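Local structure of lipid II:glycine glycyltransferase (Staphylococcus aureus, 6SNR) at residues 91-96 with 103-108; 250-255 with 275-280. The protein probably adds the first glycine of the pentaglycine cross-bridge to the lysine of lipid II, using glycyl-tRNA as donor, in staphylococcal peptidoglycan synthesis. All coordinates share one frame; numbering follows the deposited sequence.

Contact 1: 91-96 with 103-108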
loop_
_atom_site.group_PDB
_atom_site.type_symbol
_atom_site.label_atom_id
_atom_site.label_comp_id
_atom_site.label_asym_id
_atom_site.label_seq_id
_atom_site.Cartn_x
_atom_site.Cartn_y
_atom_site.Cartn_z
ATOM N N ASP A 91 -30.934 -9.951 -2.978
ATOM C CA ASP A 91 -32.311 -9.522 -2.764
ATOM C C ASP A 91 -32.357 -8.100 -2.180
ATOM O O ASP A 91 -33.045 -7.206 -2.709
ATOM C CB ASP A 91 -33.053 -10.491 -1.841
ATOM C CG ASP A 91 -33.501 -11.814 -2.525
ATOM O OD1 ASP A 91 -33.438 -11.989 -3.776
ATOM O OD2 ASP A 91 -33.953 -12.697 -1.760
ATOM N N SER A 92 -31.578 -7.878 -1.114
ATOM C CA SER A 92 -31.522 -6.553 -0.498
ATOM C C SER A 92 -30.952 -5.481 -1.404
ATOM O O SER A 92 -31.441 -4.349 -1.426
ATOM C CB SER A 92 -30.762 -6.584 0.839
ATOM O OG SER A 92 -31.435 -7.422 1.785
ATOM N N ALA A 93 -29.872 -5.799 -2.132
ATOM C CA ALA A 93 -29.301 -4.821 -3.041
ATOM C C ALA A 93 -30.236 -4.440 -4.166
ATOM O O ALA A 93 -30.308 -3.301 -4.513
ATOM C CB ALA A 93 -27.936 -5.252 -3.641
ATOM N N LYS A 94 -30.987 -5.411 -4.678
ATOM C CA LYS A 94 -31.940 -5.136 -5.752
ATOM C C LYS A 94 -33.033 -4.194 -5.275
ATOM O O LYS A 94 -33.390 -3.297 -5.952
ATOM C CB LYS A 94 -32.572 -6.433 -6.245
ATOM C CG LYS A 94 -31.696 -7.252 -7.175
ATOM C CD LYS A 94 -32.218 -8.655 -7.372
ATOM C CE LYS A 94 -33.608 -8.602 -7.987
ATOM N NZ LYS A 94 -33.886 -9.914 -8.573
ATOM N N GLU A 95 -33.519 -4.393 -4.053
ATOM C CA GLU A 95 -34.530 -3.464 -3.500
ATOM C C GLU A 95 -34.045 -1.995 -3.481
ATOM O O GLU A 95 -34.712 -1.032 -3.908
ATOM C CB GLU A 95 -34.914 -3.875 -2.076
ATOM C CG GLU A 95 -35.582 -5.208 -1.886
ATOM C CD GLU A 95 -36.289 -5.350 -0.535
ATOM O OE1 GLU A 95 -36.378 -4.357 0.232
ATOM O OE2 GLU A 95 -36.766 -6.472 -0.258
ATOM N N ILE A 96 -32.840 -1.791 -2.939
ATOM C CA ILE A 96 -32.304 -0.459 -2.830
ATOM C C ILE A 96 -32.013 0.121 -4.225
ATOM O O ILE A 96 -32.333 1.252 -4.542
ATOM C CB ILE A 96 -31.037 -0.493 -1.960
ATOM C CG1 ILE A 96 -31.373 -0.909 -0.548
ATOM C CG2 ILE A 96 -30.334 0.851 -1.961
ATOM C CD1 ILE A 96 -30.163 -1.094 0.341
ATOM N N TYR A 103 -29.067 1.267 -13.231
ATOM C CA TYR A 103 -29.138 0.431 -14.446
ATOM C C TYR A 103 -28.507 -0.946 -14.233
ATOM O O TYR A 103 -28.733 -1.870 -15.030
ATOM C CB TYR A 103 -28.520 1.162 -15.649
ATOM C CG TYR A 103 -27.028 1.296 -15.601
ATOM C CD1 TYR A 103 -26.208 0.247 -16.008
ATOM C CD2 TYR A 103 -26.437 2.462 -15.162
ATOM C CE1 TYR A 103 -24.815 0.398 -15.985
ATOM C CE2 TYR A 103 -25.050 2.614 -15.134
ATOM C CZ TYR A 103 -24.265 1.579 -15.521
ATOM O OH TYR A 103 -22.885 1.734 -15.506
ATOM N N ALA A 104 -27.720 -1.113 -13.149
ATOM C CA ALA A 104 -27.069 -2.377 -12.796
ATOM C C ALA A 104 -26.475 -2.286 -11.374
ATOM O O ALA A 104 -26.287 -1.164 -10.892
ATOM C CB ALA A 104 -25.919 -2.665 -13.780
ATOM N N ILE A 105 -26.191 -3.461 -10.846
ATOM C CA ILE A 105 -25.456 -3.675 -9.589
ATOM C C ILE A 105 -24.144 -4.353 -9.993
ATOM O O ILE A 105 -24.127 -5.474 -10.478
ATOM C CB ILE A 105 -26.200 -4.601 -8.626
ATOM C CG1 ILE A 105 -27.515 -3.952 -8.182
ATOM C CG2 ILE A 105 -25.322 -4.952 -7.411
ATOM C CD1 ILE A 105 -28.466 -4.961 -7.608
ATOM N N LYS A 106 -23.056 -3.641 -9.739
ATOM C CA LYS A 106 -21.715 -4.073 -10.162
ATOM C C LYS A 106 -20.940 -4.506 -8.926
ATOM O O LYS A 106 -20.814 -3.704 -7.971
ATOM C CB LYS A 106 -21.002 -2.911 -10.846
ATOM C CG LYS A 106 -19.536 -3.224 -11.297
ATOM C CD LYS A 106 -18.920 -2.044 -11.968
ATOM C CE LYS A 106 -19.618 -1.659 -13.250
ATOM N NZ LYS A 106 -19.576 -2.723 -14.299
ATOM N N ILE A 107 -20.347 -5.707 -8.984
ATOM C CA ILE A 107 -19.537 -6.172 -7.848
ATOM C C ILE A 107 -18.165 -6.667 -8.343
ATOM O O ILE A 107 -17.981 -6.948 -9.539
ATOM C CB ILE A 107 -20.203 -7.303 -7.072
ATOM C CG1 ILE A 107 -20.237 -8.602 -7.918
ATOM C CG2 ILE A 107 -21.626 -6.951 -6.602
ATOM C CD1 ILE A 107 -20.715 -9.802 -7.183
ATOM N N ASP A 108 -17.198 -6.720 -7.418
ATOM C CA ASP A 108 -15.809 -7.064 -7.775
ATOM C C ASP A 108 -15.043 -7.544 -6.520
ATOM O O ASP A 108 -14.047 -6.921 -6.117
ATOM C CB ASP A 108 -15.069 -5.941 -8.562
ATOM C CG ASP A 108 -15.087 -4.578 -7.928
ATOM O OD1 ASP A 108 -15.724 -4.369 -6.870
ATOM O OD2 ASP A 108 -14.531 -3.636 -8.481
#

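Contact 2: 250-255 with 275-280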
loop_
_atom_site.group_PDB
_atom_site.type_symbol
_atom_site.label_atom_id
_atom_site.label_comp_id
_atom_site.label_asym_id
_atom_site.label_seq_id
_atom_site.Cartn_x
_atom_site.Cartn_y
_atom_site.Cartn_z
ATOM N N HIS A 250 39.479 5.952 16.948
ATOM C CA HIS A 250 40.619 6.322 17.780
ATOM C C HIS A 250 40.829 5.284 18.873
ATOM O O HIS A 250 41.953 4.946 19.193
ATOM C CB HIS A 250 40.437 7.723 18.354
ATOM C CG HIS A 250 40.785 8.810 17.390
ATOM N ND1 HIS A 250 42.073 9.033 16.962
ATOM C CD2 HIS A 250 40.018 9.742 16.776
ATOM C CE1 HIS A 250 42.086 10.057 16.132
ATOM N NE2 HIS A 250 40.850 10.493 15.979
ATOM N N ALA A 251 39.741 4.732 19.399
ATOM C CA ALA A 251 39.867 3.676 20.421
ATOM C C ALA A 251 40.428 2.362 19.859
ATOM O O ALA A 251 41.193 1.687 20.556
ATOM C CB ALA A 251 38.543 3.444 21.140
ATOM N N GLU A 252 40.052 1.995 18.623
ATOM C CA GLU A 252 40.669 0.865 17.937
ATOM C C GLU A 252 42.174 1.084 17.813
ATOM O O GLU A 252 42.959 0.168 18.034
ATOM C CB GLU A 252 40.090 0.663 16.527
ATOM C CG GLU A 252 38.677 0.109 16.435
ATOM C CD GLU A 252 38.145 0.158 15.001
ATOM O OE1 GLU A 252 38.963 0.024 14.055
ATOM O OE2 GLU A 252 36.913 0.349 14.812
ATOM N N ILE A 253 42.566 2.296 17.406
ATOM C CA ILE A 253 43.970 2.590 17.200
ATOM C C ILE A 253 44.715 2.456 18.529
ATOM O O ILE A 253 45.798 1.868 18.566
ATOM C CB ILE A 253 44.194 3.967 16.568
ATOM C CG1 ILE A 253 43.762 3.913 15.112
ATOM C CG2 ILE A 253 45.666 4.347 16.599
ATOM C CD1 ILE A 253 43.658 5.254 14.393
ATOM N N ALA A 254 44.134 2.997 19.598
ATOM C CA ALA A 254 44.714 2.821 20.943
ATOM C C ALA A 254 44.977 1.355 21.275
ATOM O O ALA A 254 46.070 1.013 21.745
ATOM C CB ALA A 254 43.815 3.435 22.011
ATOM N N LYS A 255 43.988 0.500 21.026
ATOM C CA LYS A 255 44.069 -0.947 21.298
ATOM C C LYS A 255 45.196 -1.631 20.492
ATOM O O LYS A 255 45.982 -2.391 21.045
ATOM C CB LYS A 255 42.705 -1.598 21.017
ATOM C CG LYS A 255 42.653 -3.121 21.083
ATOM C CD LYS A 255 41.351 -3.678 20.498
ATOM C CE LYS A 255 41.322 -3.587 18.979
ATOM N NZ LYS A 255 40.105 -4.179 18.364
ATOM N N ASN A 275 46.897 1.712 10.120
ATOM C CA ASN A 275 46.856 2.425 8.826
ATOM C C ASN A 275 45.436 2.456 8.276
ATOM O O ASN A 275 44.938 3.530 7.875
ATOM C CB ASN A 275 47.813 1.792 7.813
ATOM C CG ASN A 275 49.277 2.002 8.185
ATOM O OD1 ASN A 275 49.594 2.841 9.008
ATOM N ND2 ASN A 275 50.163 1.255 7.559
ATOM N N ASP A 276 44.751 1.310 8.341
ATOM C CA ASP A 276 43.358 1.218 7.879
ATOM C C ASP A 276 42.442 2.191 8.640
ATOM O O ASP A 276 41.627 2.945 8.056
ATOM C CB ASP A 276 42.813 -0.211 8.079
ATOM C CG ASP A 276 43.419 -1.230 7.157
ATOM O OD1 ASP A 276 44.114 -0.850 6.195
ATOM O OD2 ASP A 276 43.155 -2.462 7.409
ATOM N N ALA A 277 42.571 2.205 9.970
ATOM C CA ALA A 277 41.743 3.055 10.777
ATOM C C ALA A 277 42.036 4.570 10.570
ATOM O O ALA A 277 41.146 5.386 10.539
ATOM C CB ALA A 277 41.863 2.674 12.241
ATOM N N GLN A 278 43.303 4.910 10.395
ATOM C CA GLN A 278 43.686 6.291 10.074
ATOM C C GLN A 278 43.007 6.761 8.769
ATOM O O GLN A 278 42.547 7.896 8.667
ATOM C CB GLN A 278 45.198 6.420 9.880
ATOM C CG GLN A 278 46.012 6.293 11.168
ATOM C CD GLN A 278 47.544 6.178 10.983
ATOM O OE1 GLN A 278 48.105 6.089 9.852
ATOM N NE2 GLN A 278 48.233 6.205 12.105
ATOM N N ASN A 279 43.054 5.900 7.766
ATOM C CA ASN A 279 42.383 6.185 6.472
ATOM C C ASN A 279 40.884 6.421 6.658
ATOM O O ASN A 279 40.327 7.377 6.113
ATOM C CB ASN A 279 42.653 5.078 5.457
ATOM C CG ASN A 279 44.116 5.028 4.999
ATOM O OD1 ASN A 279 44.865 6.018 5.117
ATOM N ND2 ASN A 279 44.534 3.877 4.480
ATOM N N LYS A 280 40.242 5.565 7.455
ATOM C CA LYS A 280 38.842 5.749 7.753
ATOM C C LYS A 280 38.558 7.041 8.502
ATOM O O LYS A 280 37.574 7.715 8.226
ATOM C CB LYS A 280 38.241 4.548 8.481
ATOM C CG LYS A 280 38.271 3.244 7.708
ATOM C CD LYS A 280 37.589 2.146 8.534
ATOM C CE LYS A 280 37.885 0.753 8.027
ATOM N NZ LYS A 280 37.185 -0.241 8.891
HETATM O O HOH W 1 39.229 0.306 11.068
#

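Contact 1: 91-96 with 103-108
Ile105 meets Ala93 and Lys94 with the end of its side chain. CB points from the strand toward helix 91-96. CG1 lies beside the backbone N and anti to the carbonyl carbon (chi1 -64°), and with chi2 extended (162°) it carries CD1 out to the helix. The CG1 branch alone makes the contact between the two segments, and CD1 is the atom that touches. Ile105 CD1 sits 4.0 Å from Ala93 CB, which also points toward the strand. Ile105 CD1 also rests on the helix backbone, 3.9 Å from Ala93 C and at the same distance from Lys94 N. On the lysine side Ile105 CD1 lies 4.0 Å from Lys94 CG, where the two side chains cross at about a right angle. Lys94 then bends at chi3 (61°), and its NZ leaves to hydrogen-bond Tyr390 OH. Ile72 of strand 68-78 also touches Ile105, and Ile43 of strand 39-47 touches Ala93. The contact lies inside the beta-alpha-beta unit of strand 68-78, helix 83-99 and strand 102-107. No hydrogen bond joins the segments. One methyl bridges helix and strand, so the attachment is apolar and rests on close fit, with the lysine adding only its aliphatic part.

Contact 2: 250-255 with 275-280
Ile253 points across at Ala277, and the two side chains form the middle of the contact. Helices 250-255 and 275-280 run antiparallel, with an angle of 163° between them and axes 9.4 Å apart at closest approach. Ile253 CG1 lies 3.7 Å from Ala277 CB. Ile253 CG1 stands beside its own backbone N (chi1 -72°), and the extended chi2 then carries CD1 on to the second helix. Ile253 CD1 packs past the alanine methyl to 4.0 Å from Gln278 N. Gln278 borders it with CG, at 4.1 Å from Ile253 CD1, and its chain extends onward from there. Ile274 and Ile281 also touch Ile253. The isoleucine is thus a knob in a hole made by Ile274, Ala277, Gln278 and Ile281, the knobs-into-holes packing of a coiled coil.

Glu252 and Lys280 lie on the flank away from Gln278. Both start toward the opposite helix. Their charged atoms do not touch, since Glu252 OE1 and Lys280 NZ are 5.5 Å apart. A water fills the gap. It donates to Glu252 OE1 at 3.0 Å and accepts from Lys280 NZ at the same length. One carboxylate oxygen, Glu252 OE1, comes within 4.3 Å of Ala277 CB, a loose contact. Leu249 touches both Ala277 and Lys280. The small alanine lets the isoleucine pack close to the helix. Apolar fit therefore holds the middle of the pair, while the opposite charges at its edge probably attract each other through water.

In the fold
Both contacts rest on an isoleucine that meets an alanine, but their places differ. Contact 1 is buried and joins helix 83-99 to strand 102-107 within one beta-alpha-beta unit. Contact 2 is only partly buried and joins helices 235-262 and 267-297, the two helices of the coiled-coil hairpin. They share no element. The centres of contact 1 and contact 2 lie about 74 Å apart, on opposite sides of the centre of the chain. In contact 1 the lysine ammonium is taken up by a tyrosine of a neighbouring strand. In contact 2, out on the hairpin arm, water joins the lysine to a glutamate across the helix pair.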